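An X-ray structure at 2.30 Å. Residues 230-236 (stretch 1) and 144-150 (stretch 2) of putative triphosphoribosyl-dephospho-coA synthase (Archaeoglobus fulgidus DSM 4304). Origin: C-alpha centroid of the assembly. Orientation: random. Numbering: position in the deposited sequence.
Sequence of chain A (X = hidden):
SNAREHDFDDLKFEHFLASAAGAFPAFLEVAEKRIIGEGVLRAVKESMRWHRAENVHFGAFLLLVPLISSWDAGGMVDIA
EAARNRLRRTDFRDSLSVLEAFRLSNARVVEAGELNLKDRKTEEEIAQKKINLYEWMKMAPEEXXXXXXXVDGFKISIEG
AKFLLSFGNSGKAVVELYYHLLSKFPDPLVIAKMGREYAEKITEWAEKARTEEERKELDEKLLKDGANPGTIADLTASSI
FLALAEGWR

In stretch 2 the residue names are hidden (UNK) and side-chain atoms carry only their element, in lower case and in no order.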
# COMPACT_ATOMS: atom_id res chain seq x y z
N GLY A 230 0.54 8.02 -14.21
CA GLY A 230 1.99 8.17 -14.20
C GLY A 230 2.80 6.90 -14.43
O GLY A 230 3.85 6.94 -15.07
N THR A 231 2.32 5.77 -13.92
CA THR A 231 3.07 4.53 -13.98
C THR A 231 3.11 4.01 -15.40
O THR A 231 4.09 3.40 -15.82
CB THR A 231 2.43 3.47 -13.10
OG1 THR A 231 2.09 4.05 -11.83
CG2 THR A 231 3.35 2.27 -12.89
N ILE A 232 2.03 4.25 -16.15
CA ILE A 232 1.94 3.82 -17.52
C ILE A 232 2.98 4.55 -18.36
O ILE A 232 3.72 3.93 -19.14
CB ILE A 232 0.50 3.97 -18.06
CG1 ILE A 232 -0.50 3.24 -17.16
CG2 ILE A 232 0.41 3.50 -19.52
CD1 ILE A 232 -0.17 1.72 -16.95
N ALA A 233 3.05 5.86 -18.19
CA ALA A 233 4.10 6.65 -18.81
C ALA A 233 5.50 6.21 -18.33
O ALA A 233 6.43 6.11 -19.14
CB ALA A 233 3.87 8.14 -18.54
N ASP A 234 5.64 5.94 -17.04
CA ASP A 234 6.89 5.36 -16.51
C ASP A 234 7.29 4.13 -17.32
O ASP A 234 8.43 4.05 -17.80
CB ASP A 234 6.79 5.02 -15.00
CG ASP A 234 6.68 6.29 -14.11
OD1 ASP A 234 7.06 7.37 -14.59
OD2 ASP A 234 6.24 6.23 -12.93
N LEU A 235 6.35 3.19 -17.51
CA LEU A 235 6.64 1.92 -18.20
C LEU A 235 6.86 2.14 -19.68
O LEU A 235 7.56 1.35 -20.35
CB LEU A 235 5.49 0.94 -17.98
CG LEU A 235 5.42 0.36 -16.55
CD1 LEU A 235 4.00 -0.11 -16.20
CD2 LEU A 235 6.40 -0.78 -16.35
N THR A 236 6.29 3.20 -20.21
CA THR A 236 6.50 3.49 -21.61
C THR A 236 7.98 3.90 -21.81
O THR A 236 8.63 3.53 -22.78
CB THR A 236 5.52 4.56 -22.05
OG1 THR A 236 4.22 4.01 -21.90
CG2 THR A 236 5.73 5.02 -23.52
N UNK A 144 1.26 -3.09 -7.56
CA UNK A 144 2.45 -2.26 -7.74
C UNK A 144 3.30 -2.74 -8.94
O UNK A 144 4.14 -3.64 -8.82
o UNK A 144 4.86 -0.80 -7.48
c UNK A 144 3.26 -2.24 -6.42
n UNK A 144 4.80 -0.80 -5.24
c UNK A 144 4.37 -1.20 -6.43
N UNK A 145 3.06 -2.14 -10.09
CA UNK A 145 3.70 -2.54 -11.36
C UNK A 145 5.22 -2.33 -11.40
O UNK A 145 5.96 -3.16 -11.94
c UNK A 145 1.03 -3.44 -12.98
c UNK A 145 1.03 -1.13 -13.92
c UNK A 145 1.49 -1.99 -12.75
c UNK A 145 3.01 -1.83 -12.55
N UNK A 146 5.73 -1.27 -10.78
CA UNK A 146 7.17 -1.00 -10.86
C UNK A 146 7.93 -2.02 -10.01
O UNK A 146 8.99 -2.51 -10.44
c UNK A 146 9.00 0.71 -10.11
c UNK A 146 6.75 2.84 -11.17
c UNK A 146 7.50 0.48 -10.49
c UNK A 146 7.09 1.40 -11.64
N UNK A 147 7.35 -2.34 -8.85
CA UNK A 147 7.93 -3.31 -7.88
C UNK A 147 8.12 -4.68 -8.53
O UNK A 147 9.15 -5.34 -8.42
c UNK A 147 7.00 -3.45 -6.66
N UNK A 148 7.05 -5.08 -9.20
CA UNK A 148 6.95 -6.30 -9.98
C UNK A 148 7.94 -6.38 -11.17
O UNK A 148 8.50 -7.44 -11.41
c UNK A 148 5.11 -7.19 -11.62
c UNK A 148 1.53 -7.08 -12.38
n UNK A 148 2.82 -7.32 -12.49
n UNK A 148 0.98 -6.92 -11.18
n UNK A 148 0.79 -6.98 -13.48
c UNK A 148 5.50 -6.35 -10.43
c UNK A 148 3.69 -7.49 -11.36
N UNK A 149 8.16 -5.27 -11.88
CA UNK A 149 9.29 -5.14 -12.82
C UNK A 149 10.66 -5.30 -12.14
O UNK A 149 11.61 -5.85 -12.72
o UNK A 149 8.94 -4.01 -16.62
c UNK A 149 8.22 -4.40 -15.68
o UNK A 149 7.60 -5.46 -15.71
c UNK A 149 8.10 -3.55 -14.44
c UNK A 149 9.27 -3.75 -13.50
N UNK A 150 10.79 -4.76 -10.93
CA UNK A 150 12.08 -4.80 -10.29
C UNK A 150 12.37 -6.22 -9.84
O UNK A 150 13.55 -6.60 -9.71
c UNK A 150 12.93 -2.48 -9.57
c UNK A 150 12.18 -3.78 -9.15
c UNK A 150 12.17 -1.73 -10.63
c UNK A 150 13.24 -1.54 -8.40

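Position 144 precedes the helix of stretch 2. Its side chain has two carbons, the second carrying one oxygen and one nitrogen. That is a carboxamide one carbon from CA. No atom of it touches stretch 1. The residue is Asn144. It is the N-cap: its OD1 accepts from the backbone N at position 147 at 3.2 Å, with a nearly straight N-H...O angle of 163°. This bond satisfies an amide that has no partner in the preceding turn of helix.

Position 145 has four side-chain carbons and no other element. The chain forks at the second carbon, so CB is unbranched. CB lies 4.1 Å from Thr231 CG2. One of the two terminal carbons reaches both Ile232 and Leu235. The fork at the second carbon identifies Leu145. Its CD1 is 3.9 Å from Leu235 CD1 and 4.3 Å from Ile232 CD1. CA-to-CB points toward stretch 1, and chi1 is m with chi2 t.

Position 146 also has four carbons, but the fork is at the first. One arm is two carbons long and the other is a single methyl. The end of the long arm comes to 3.9 Å from Thr231 CG2. A beta-branched chain with one longer arm is Ile146. CA-to-CB points sideways, yet the side chain's end comes nearer to stretch 1. CD1 also lies 3.9 Å from Asp234 OD2; this is a packing contact, since a methyl carbon offers no polar partner.

Position 147 has one side-chain carbon and nothing beyond it. It is out of reach of stretch 1. The residue is Ala147, whose backbone N makes the capping bond described above.

Position 148 has three carbons, then a nitrogen, then a carbon carrying two more nitrogens. This guanidinium chain is out of reach of stretch 1. The residue is Arg148. Its backbone N donates to Asn144 O at 3.3 Å.

Position 149 has three carbons in a row, the third carrying two oxygens. The second carbon packs against a methyl of Leu235. A carboxylate at this length is Glu149. The contact is from CG to Leu235 CD2, at 3.8 Å. Both carboxylate oxygens are hydrogen-bonded elsewhere in the structure.

Position 150 has four carbons, forked at the second, and does not touch stretch 1. It is Leu150. Its chi1 of -99° lies between wells, and chi2 is p.

The contact joins two helices whose directions differ by 30° and whose axes approach to 11.1 Å. No hydrogen bond crosses between them. Side chains fill the gap instead, burying 265 Å² in total. Thr231 CG2 faces Leu145 and Ile146, while Thr231 OG1 is hydrogen-bonded elsewhere. Leu235 bridges Leu145 and Glu149, which are one helical turn apart and linked by the backbone bond from Glu149 N to Leu145 O, at 3.0 Å. The result is a small, mainly apolar seam.

Stretch 2 144-150: NLIAREL
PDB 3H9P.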